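Local coordinates for protein aspartokinase 1, chloroplastic (Arabidopsis thaliana, PDB 2CDQ) that catalyses the ATP-dependent phosphorylation of L-aspartate to 4-phospho-L-aspartate, the first step of the aspartate-family pathway, and binds lysine and S-adenosylmethionine as allosteric effectors, at residues 66-72 with 96-101; 114-119 with 149-154; 327-331 with 427-431. One frame throughout, in Å; residues are numbered along the deposited sequence.

Interaction 1: 66-72 with 96-101. With LYS (lysine), chain D.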
loop_
_atom_site.group_PDB
_atom_site.type_symbol
_atom_site.label_atom_id
_atom_site.label_comp_id
_atom_site.label_asym_id
_atom_site.label_seq_id
_atom_site.Cartn_x
_atom_site.Cartn_y
_atom_site.Cartn_z
ATOM N N MET A 66 -11.166 6.398 36.697
ATOM C CA MET A 66 -10.957 5.176 37.493
ATOM C C MET A 66 -11.220 3.926 36.662
ATOM O O MET A 66 -12.342 3.689 36.210
ATOM C CB MET A 66 -11.823 5.172 38.759
ATOM C CG MET A 66 -11.478 6.269 39.761
ATOM S SD MET A 66 -12.237 6.013 41.374
ATOM C CE MET A 66 -11.238 4.671 42.023
ATOM N N GLY A 67 -10.164 3.142 36.469
ATOM C CA GLY A 67 -10.143 1.999 35.556
ATOM C C GLY A 67 -11.458 1.492 35.022
ATOM O O GLY A 67 -12.256 0.895 35.749
ATOM N N LYS A 68 -11.674 1.727 33.737
ATOM C CA LYS A 68 -12.852 1.216 33.021
ATOM C C LYS A 68 -14.150 2.017 33.226
ATOM O O LYS A 68 -15.198 1.637 32.681
ATOM C CB LYS A 68 -13.083 -0.283 33.290
ATOM C CG LYS A 68 -12.112 -1.190 32.572
ATOM C CD LYS A 68 -12.457 -2.651 32.817
ATOM C CE LYS A 68 -11.216 -3.550 32.738
ATOM N NZ LYS A 68 -10.494 -3.431 31.427
ATOM N N THR A 69 -14.097 3.111 33.986
ATOM C CA THR A 69 -15.278 3.965 34.102
ATOM C C THR A 69 -15.549 4.688 32.786
ATOM O O THR A 69 -16.703 4.848 32.404
ATOM C CB THR A 69 -15.225 4.960 35.288
ATOM O OG1 THR A 69 -13.966 5.638 35.307
ATOM C CG2 THR A 69 -15.398 4.231 36.596
ATOM N N THR A 70 -14.490 5.090 32.084
ATOM C CA THR A 70 -14.642 5.706 30.764
ATOM C C THR A 70 -15.457 4.810 29.845
ATOM O O THR A 70 -16.422 5.256 29.233
ATOM C CB THR A 70 -13.289 6.043 30.104
ATOM O OG1 THR A 70 -12.711 7.180 30.759
ATOM C CG2 THR A 70 -13.462 6.376 28.628
ATOM N N ASN A 71 -15.084 3.542 29.764
ATOM C CA ASN A 71 -15.826 2.610 28.934
ATOM C C ASN A 71 -17.241 2.396 29.450
ATOM O O ASN A 71 -18.179 2.252 28.665
ATOM C CB ASN A 71 -15.095 1.276 28.812
ATOM C CG ASN A 71 -15.399 0.578 27.507
ATOM O OD1 ASN A 71 -16.058 -0.461 27.483
ATOM N ND2 ASN A 71 -14.944 1.166 26.405
ATOM N N ASN A 72 -17.387 2.387 30.772
ATOM C CA ASN A 72 -18.687 2.177 31.397
ATOM C C ASN A 72 -19.647 3.322 31.119
ATOM O O ASN A 72 -20.831 3.088 30.891
ATOM C CB ASN A 72 -18.543 1.946 32.899
ATOM C CG ASN A 72 -18.014 0.565 33.233
ATOM O OD1 ASN A 72 -18.217 -0.399 32.487
ATOM N ND2 ASN A 72 -17.338 0.461 34.368
ATOM N N ILE A 96 -22.737 0.504 38.496
ATOM C CA ILE A 96 -21.337 0.172 38.719
ATOM C C ILE A 96 -20.529 1.437 39.032
ATOM O O ILE A 96 -19.787 1.478 40.021
ATOM C CB ILE A 96 -20.741 -0.608 37.517
ATOM C CG1 ILE A 96 -21.376 -2.001 37.424
ATOM C CG2 ILE A 96 -19.227 -0.713 37.631
ATOM C CD1 ILE A 96 -21.259 -2.658 36.060
ATOM N N ILE A 97 -20.697 2.467 38.204
ATOM C CA ILE A 97 -19.963 3.722 38.365
ATOM C C ILE A 97 -20.332 4.407 39.683
ATOM O O ILE A 97 -19.450 4.896 40.396
ATOM C CB ILE A 97 -20.174 4.671 37.164
ATOM C CG1 ILE A 97 -19.550 4.071 35.907
ATOM C CG2 ILE A 97 -19.558 6.050 37.435
ATOM C CD1 ILE A 97 -20.125 4.609 34.624
ATOM N N LYS A 98 -21.625 4.426 40.005
ATOM C CA LYS A 98 -22.099 4.988 41.271
ATOM C C LYS A 98 -21.418 4.340 42.480
ATOM O O LYS A 98 -20.877 5.042 43.336
ATOM C CB LYS A 98 -23.621 4.871 41.394
ATOM C CG LYS A 98 -24.389 5.982 40.700
ATOM C CD LYS A 98 -25.838 5.588 40.437
ATOM C CE LYS A 98 -26.756 5.969 41.580
ATOM N NZ LYS A 98 -28.121 5.440 41.330
ATOM N N GLU A 99 -21.424 3.008 42.540
ATOM C CA GLU A 99 -20.901 2.325 43.719
ATOM C C GLU A 99 -19.374 2.367 43.817
ATOM O O GLU A 99 -18.848 2.458 44.927
ATOM C CB GLU A 99 -21.486 0.903 43.886
ATOM C CG GLU A 99 -20.633 -0.271 43.401
ATOM C CD GLU A 99 -19.528 -0.670 44.379
ATOM O OE1 GLU A 99 -19.825 -0.934 45.566
ATOM O OE2 GLU A 99 -18.353 -0.726 43.952
ATOM N N LEU A 100 -18.671 2.321 42.680
ATOM C CA LEU A 100 -17.203 2.388 42.691
ATOM C C LEU A 100 -16.743 3.675 43.367
ATOM O O LEU A 100 -15.878 3.652 44.245
ATOM C CB LEU A 100 -16.627 2.325 41.276
ATOM C CG LEU A 100 -15.194 1.825 41.003
ATOM C CD1 LEU A 100 -14.710 2.315 39.647
ATOM C CD2 LEU A 100 -14.175 2.206 42.051
ATOM N N HIS A 101 -17.347 4.790 42.972
ATOM C CA HIS A 101 -16.936 6.099 43.451
ATOM C C HIS A 101 -17.413 6.398 44.870
ATOM O O HIS A 101 -16.672 6.988 45.669
ATOM C CB HIS A 101 -17.345 7.179 42.453
ATOM C CG HIS A 101 -16.582 7.106 41.170
ATOM N ND1 HIS A 101 -16.940 6.262 40.140
ATOM C CD2 HIS A 101 -15.449 7.729 40.769
ATOM C CE1 HIS A 101 -16.075 6.389 39.150
ATOM N NE2 HIS A 101 -15.158 7.272 39.506
HETATM N N LYS D . -9.533 8.105 30.837
HETATM C CA LYS D . -9.582 6.835 30.056
HETATM C C LYS D . -8.764 5.715 30.728
HETATM O O LYS D . -9.011 5.381 31.889
HETATM C CB LYS D . -9.142 7.081 28.607
HETATM C CG LYS D . -7.886 7.942 28.461
HETATM C CD LYS D . -7.359 7.917 27.038
HETATM C CE LYS D . -6.744 6.568 26.687
HETATM N NZ LYS D . -6.250 6.549 25.284
HETATM O OXT LYS D . -7.848 5.108 30.162
HETATM O O HOH W 1 -13.367 7.945 37.470
#
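Residues 66-68 are a loop, with Lys-68 in a left-handed conformation at the N-cap of helix 69-80, while 96-101 lies within helix 92-108. The backbones come closest at Thr-69 and Ile-97, whose CA atoms are 6.3 Å apart. Thr-69 suits this place because it has two faces: OG1 bonds back to Met-66 O at 2.7 Å, and its methyl CG2 lies 3.4 Å from CE1 at the edge of the His-101 ring and 3.7 Å from Leu-100 CD1. Asn-72 CB rests on Ile-97 CD1 at 3.5 Å. The long, unbranched Met-66 side chain puts SD 4.1 Å from the His-101 ring centroid, an oblique sulfur-aromatic contact, and CE 3.8 Å from Leu-100 CD2. A water bridges Met-66 N and His-101 NE2, 2.8 Å from each, whereas His-101 ND1 donates to Ile-97 O at 2.9 Å. Thr-70 borders a bound lysine hydrogen-bonded to the substrate-binding Glu-148, so this first helical turn lines the active site. Helix 137-161 meets both segments, Ile-154 touching Met-66 and His-101.

Interaction 2: 114-119 with 149-154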
loop_
_atom_site.group_PDB
_atom_site.type_symbol
_atom_site.label_atom_id
_atom_site.label_comp_id
_atom_site.label_asym_id
_atom_site.label_seq_id
_atom_site.Cartn_x
_atom_site.Cartn_y
_atom_site.Cartn_z
ATOM N N VAL A 114 -18.926 16.391 47.195
ATOM C CA VAL A 114 -18.578 16.774 45.827
ATOM C C VAL A 114 -18.887 15.637 44.856
ATOM O O VAL A 114 -19.553 15.849 43.838
ATOM C CB VAL A 114 -17.100 17.216 45.697
ATOM C CG1 VAL A 114 -16.867 17.927 44.367
ATOM C CG2 VAL A 114 -16.699 18.121 46.861
ATOM N N ILE A 115 -18.431 14.435 45.196
ATOM C CA ILE A 115 -18.668 13.248 44.373
ATOM C C ILE A 115 -20.160 12.970 44.169
ATOM O O ILE A 115 -20.589 12.684 43.047
ATOM C CB ILE A 115 -17.909 12.007 44.931
ATOM C CG1 ILE A 115 -16.501 11.928 44.337
ATOM C CG2 ILE A 115 -18.629 10.710 44.601
ATOM C CD1 ILE A 115 -15.569 13.063 44.738
ATOM N N LEU A 116 -20.943 13.085 45.243
ATOM C CA LEU A 116 -22.382 12.808 45.191
ATOM C C LEU A 116 -23.124 13.731 44.228
ATOM O O LEU A 116 -24.058 13.299 43.549
ATOM C CB LEU A 116 -23.013 12.876 46.589
ATOM C CG LEU A 116 -22.762 11.707 47.554
ATOM C CD1 LEU A 116 -23.214 12.077 48.963
ATOM C CD2 LEU A 116 -23.436 10.408 47.095
ATOM N N THR A 117 -22.699 14.991 44.166
ATOM C CA THR A 117 -23.287 15.957 43.245
ATOM C C THR A 117 -23.029 15.540 41.798
ATOM O O THR A 117 -23.929 15.601 40.953
ATOM C CB THR A 117 -22.748 17.386 43.503
ATOM O OG1 THR A 117 -23.131 17.808 44.820
ATOM C CG2 THR A 117 -23.297 18.380 42.479
ATOM N N TYR A 118 -21.802 15.102 41.528
ATOM C CA TYR A 118 -21.412 14.706 40.180
ATOM C C TYR A 118 -22.131 13.449 39.700
ATOM O O TYR A 118 -22.434 13.321 38.511
ATOM C CB TYR A 118 -19.893 14.543 40.086
ATOM C CG TYR A 118 -19.175 15.822 39.717
ATOM C CD1 TYR A 118 -18.820 16.758 40.692
ATOM C CD2 TYR A 118 -18.861 16.102 38.390
ATOM C CE1 TYR A 118 -18.166 17.937 40.351
ATOM C CE2 TYR A 118 -18.211 17.275 38.040
ATOM C CZ TYR A 118 -17.867 18.187 39.023
ATOM O OH TYR A 118 -17.223 19.345 38.666
ATOM N N LEU A 119 -22.415 12.534 40.627
ATOM C CA LEU A 119 -23.140 11.308 40.307
ATOM C C LEU A 119 -24.616 11.595 40.037
ATOM O O LEU A 119 -25.213 10.997 39.133
ATOM C CB LEU A 119 -22.974 10.263 41.413
ATOM C CG LEU A 119 -21.561 9.730 41.690
ATOM C CD1 LEU A 119 -21.579 8.761 42.853
ATOM C CD2 LEU A 119 -20.949 9.059 40.466
ATOM N N CYS A 149 -13.307 13.811 35.776
ATOM C CA CYS A 149 -13.783 14.799 36.737
ATOM C C CYS A 149 -13.966 14.191 38.119
ATOM O O CYS A 149 -13.631 14.818 39.126
ATOM C CB CYS A 149 -15.075 15.447 36.257
ATOM S SG CYS A 149 -14.796 16.585 34.899
ATOM N N LEU A 150 -14.494 12.968 38.159
ATOM C CA LEU A 150 -14.607 12.222 39.398
ATOM C C LEU A 150 -13.220 11.820 39.876
ATOM O O LEU A 150 -12.813 12.142 40.996
ATOM C CB LEU A 150 -15.469 10.987 39.190
ATOM C CG LEU A 150 -16.968 11.209 39.068
ATOM C CD1 LEU A 150 -17.602 9.988 38.437
ATOM C CD2 LEU A 150 -17.592 11.494 40.417
ATOM N N SER A 151 -12.493 11.138 38.997
ATOM C CA SER A 151 -11.172 10.602 39.284
ATOM C C SER A 151 -10.253 11.604 39.980
ATOM O O SER A 151 -9.789 11.356 41.093
ATOM C CB SER A 151 -10.538 10.120 37.987
ATOM O OG SER A 151 -9.233 9.634 38.222
ATOM N N THR A 152 -9.997 12.731 39.320
ATOM C CA THR A 152 -9.117 13.766 39.863
ATOM C C THR A 152 -9.570 14.304 41.224
ATOM O O THR A 152 -8.742 14.476 42.121
ATOM C CB THR A 152 -8.925 14.946 38.883
ATOM O OG1 THR A 152 -10.187 15.320 38.310
ATOM C CG2 THR A 152 -7.961 14.559 37.783
ATOM N N ARG A 153 -10.875 14.554 41.369
ATOM C CA ARG A 153 -11.443 15.118 42.605
ATOM C C ARG A 153 -11.291 14.205 43.826
ATOM O O ARG A 153 -11.007 14.678 44.929
ATOM C CB ARG A 153 -12.906 15.515 42.407
ATOM C CG ARG A 153 -13.073 16.884 41.786
ATOM C CD ARG A 153 -14.528 17.197 41.460
ATOM N NE ARG A 153 -14.658 18.509 40.832
ATOM C CZ ARG A 153 -14.381 18.770 39.556
ATOM N NH1 ARG A 153 -13.957 17.814 38.740
ATOM N NH2 ARG A 153 -14.530 19.998 39.088
ATOM N N ILE A 154 -11.486 12.906 43.621
ATOM C CA ILE A 154 -11.253 11.922 44.670
ATOM C C ILE A 154 -9.784 11.972 45.091
ATOM O O ILE A 154 -9.476 12.140 46.274
ATOM C CB ILE A 154 -11.663 10.496 44.229
ATOM C CG1 ILE A 154 -13.187 10.385 44.170
ATOM C CG2 ILE A 154 -11.110 9.458 45.180
ATOM C CD1 ILE A 154 -13.714 9.162 43.448
#
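Tyr-118, Arg-153 and Leu-150 bury the largest areas where helices 113-132 and 137-161 run antiparallel, their local axes 10.4 Å apart and at 175°. Leu-150 is the central apolar side chain: its CD2 meets Tyr-118 CB at 3.8 Å and Ile-115 CG1 at 4.1 Å, while Leu-150 CD1 lies 4.0 Å from Leu-119 CD2. Ile-115 extends this greasy seam by placing CD1 3.6 Å from Ile-154 CG1. Tyr-118 is long enough to span the gap, with CE2 4.0 Å from Cys-149 CB and its hydroxyl over one face of the Arg-153 guanidinium. Tyr-118 OH is 2.8 Å from Arg-153 NH2, but the angle is too poor for a hydrogen bond. Arginine suits the border, since Arg-153 CD packs 3.8 Å from Val-114 CG1 while Arg-153 NH1 donates to Cys-149 O at 3.0 Å, one turn back, and NH2 forms a salt bridge with Asp-170. Cohesion between these kinase-domain helices therefore comes from dispersion and burial, while the arginine's charge is balanced by Asp-170, not the tyrosine.

Interaction 3: 327-331 with 427-431; sequences MTKSI and GNVQH
One asparagine, Asn-428, ties two loops nearly a hundred residues apart by using both its backbone and its side chain as donors. Residues 327-330 form a type II beta turn closed by Ser-330 N to Met-327 O at 2.9 Å. Thr-328 (phi/psi -52/141) and Lys-329 (64/3) occupy its corners, pointing away from the other segment; Lys-329 takes the left-handed i+2 position, where glycine is common. Ser-330 (-94/120) is extended, and Ile-331 (-118/-76) bends the chain before strand 332-339. Opposite it, Gly-427 (-145/-163) ends strand 420-427, Asn-428 (-90/114) leads into a 3-10 turn at 429-430, and His-431 is the N-cap of helix 432-446. The nearest CA atoms, those of Ile-331 and Asn-428, are 5.2 Å apart.

Asn-428 N donates to Ile-331 O at 2.8 Å. With chi1 at 180° (t) and chi2 near -7°, Asn-428 ND2 donates to Ser-330 O, also at 2.8 Å, while Asn-428 OD1 accepts from Gln-430 N at 3.0 Å, making an Asx turn. A carboxamide suits this place because it can donate and accept at once. Gly-427 has no side chain; a CB there would crowd Ile-331 O, which lies 3.6 Å from Gly-427 CA. Met-327 CG lies 3.5 Å from Asn-428 ND2, and the His-431 ring, chi1 m, brings CD2 edge-on to Ser-330 O at 3.5 Å.

The contact joins the entrance of one strand to the exit of its antiparallel neighbour in an ACT-domain sheet. One residue satisfies two successive carbonyls; these directional hydrogen bonds fix Asn-428 opposite Ile-331, and the contact is mainly polar.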
loop_
_atom_site.group_PDB
_atom_site.type_symbol
_atom_site.label_atom_id
_atom_site.label_comp_id
_atom_site.label_asym_id
_atom_site.label_seq_id
_atom_site.Cartn_x
_atom_site.Cartn_y
_atom_site.Cartn_z
ATOM N N MET A 327 23.089 3.647 18.596
ATOM C CA MET A 327 22.572 2.512 17.836
ATOM C C MET A 327 23.569 1.362 17.712
ATOM O O MET A 327 23.221 0.296 17.217
ATOM C CB MET A 327 22.097 2.967 16.458
ATOM C CG MET A 327 20.800 2.312 16.009
ATOM S SD MET A 327 19.342 2.836 16.954
ATOM C CE MET A 327 19.369 4.605 16.640
ATOM N N THR A 328 24.804 1.579 18.156
ATOM C CA THR A 328 25.791 0.501 18.293
ATOM C C THR A 328 25.164 -0.621 19.110
ATOM O O THR A 328 24.420 -0.364 20.071
ATOM C CB THR A 328 27.057 0.990 19.042
ATOM O OG1 THR A 328 27.440 2.280 18.554
ATOM C CG2 THR A 328 28.219 0.021 18.861
ATOM N N LYS A 329 25.443 -1.862 18.729
ATOM C CA LYS A 329 24.872 -3.025 19.430
ATOM C C LYS A 329 23.336 -3.145 19.332
ATOM O O LYS A 329 22.756 -4.044 19.939
ATOM C CB LYS A 329 25.309 -3.048 20.912
ATOM C CG LYS A 329 26.813 -3.160 21.146
ATOM C CD LYS A 329 27.284 -4.617 21.183
ATOM C CE LYS A 329 28.802 -4.716 21.031
ATOM N NZ LYS A 329 29.535 -4.010 22.129
ATOM N N SER A 330 22.684 -2.251 18.585
ATOM C CA SER A 330 21.235 -2.345 18.366
ATOM C C SER A 330 20.898 -3.098 17.080
ATOM O O SER A 330 21.295 -2.683 15.988
ATOM C CB SER A 330 20.582 -0.962 18.347
ATOM O OG SER A 330 19.382 -0.978 17.583
ATOM N N ILE A 331 20.162 -4.198 17.220
ATOM C CA ILE A 331 19.747 -5.007 16.078
ATOM C C ILE A 331 18.222 -5.046 15.970
ATOM O O ILE A 331 17.661 -4.370 15.113
ATOM C CB ILE A 331 20.384 -6.414 16.108
ATOM C CG1 ILE A 331 21.907 -6.274 16.060
ATOM C CG2 ILE A 331 19.864 -7.282 14.959
ATOM C CD1 ILE A 331 22.652 -7.528 15.692
ATOM N N GLY A 427 13.021 -2.754 14.369
ATOM C CA GLY A 427 14.462 -2.905 14.528
ATOM C C GLY A 427 15.326 -1.780 13.986
ATOM O O GLY A 427 14.860 -0.662 13.730
ATOM N N ASN A 428 16.606 -2.097 13.829
ATOM C CA ASN A 428 17.586 -1.160 13.334
ATOM C C ASN A 428 17.661 -1.273 11.828
ATOM O O ASN A 428 18.091 -2.288 11.285
ATOM C CB ASN A 428 18.950 -1.445 13.969
ATOM C CG ASN A 428 20.031 -0.474 13.519
ATOM O OD1 ASN A 428 19.828 0.355 12.626
ATOM N ND2 ASN A 428 21.195 -0.581 14.141
ATOM N N VAL A 429 17.262 -0.204 11.157
ATOM C CA VAL A 429 17.161 -0.221 9.709
ATOM C C VAL A 429 18.500 -0.544 9.007
ATOM O O VAL A 429 18.521 -1.089 7.900
ATOM C CB VAL A 429 16.468 1.072 9.188
ATOM C CG1 VAL A 429 17.486 2.113 8.747
ATOM C CG2 VAL A 429 15.495 0.718 8.066
ATOM N N GLN A 430 19.606 -0.247 9.686
ATOM C CA GLN A 430 20.948 -0.568 9.192
ATOM C C GLN A 430 21.236 -2.073 9.051
ATOM O O GLN A 430 22.172 -2.470 8.358
ATOM C CB GLN A 430 22.013 0.093 10.077
ATOM C CG GLN A 430 22.865 1.151 9.374
ATOM C CD GLN A 430 22.085 2.393 8.972
ATOM O OE1 GLN A 430 21.329 2.954 9.768
ATOM N NE2 GLN A 430 22.275 2.832 7.731
ATOM N N HIS A 431 20.443 -2.909 9.705
ATOM C CA HIS A 431 20.665 -4.345 9.624
ATOM C C HIS A 431 19.437 -5.089 9.108
ATOM O O HIS A 431 19.218 -6.261 9.436
ATOM C CB HIS A 431 21.129 -4.879 10.976
ATOM C CG HIS A 431 22.246 -4.085 11.573
ATOM N ND1 HIS A 431 23.467 -3.933 10.947
ATOM C CD2 HIS A 431 22.323 -3.381 12.727
ATOM C CE1 HIS A 431 24.248 -3.173 11.693
ATOM N NE2 HIS A 431 23.581 -2.827 12.780
#

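In the fold
Along the chain the three contacts follow in series. Interactions 1 and 2 both belong to the amino acid kinase domain, with centres 11 Å apart, and they touch: His-101 of helix 92-108 packs on Leu-150 and Ile-154 of helix 137-161, while helix 113-132 follows helix 92-108 directly. Together they belong to one cluster of packed helices, 69-80, 92-108, 113-132 and 137-161, bordering the lysine-occupied pocket at Thr-70 and Glu-148. Interaction 3 lies across the chain's centre, 44 and 48 Å from the centres of the other two, in the loops leading into strand 332-339 and out of strand 420-427 of a four-stranded sheet. It belongs to the regulatory ACT region, a separation consistent with allosteric control acting between domains.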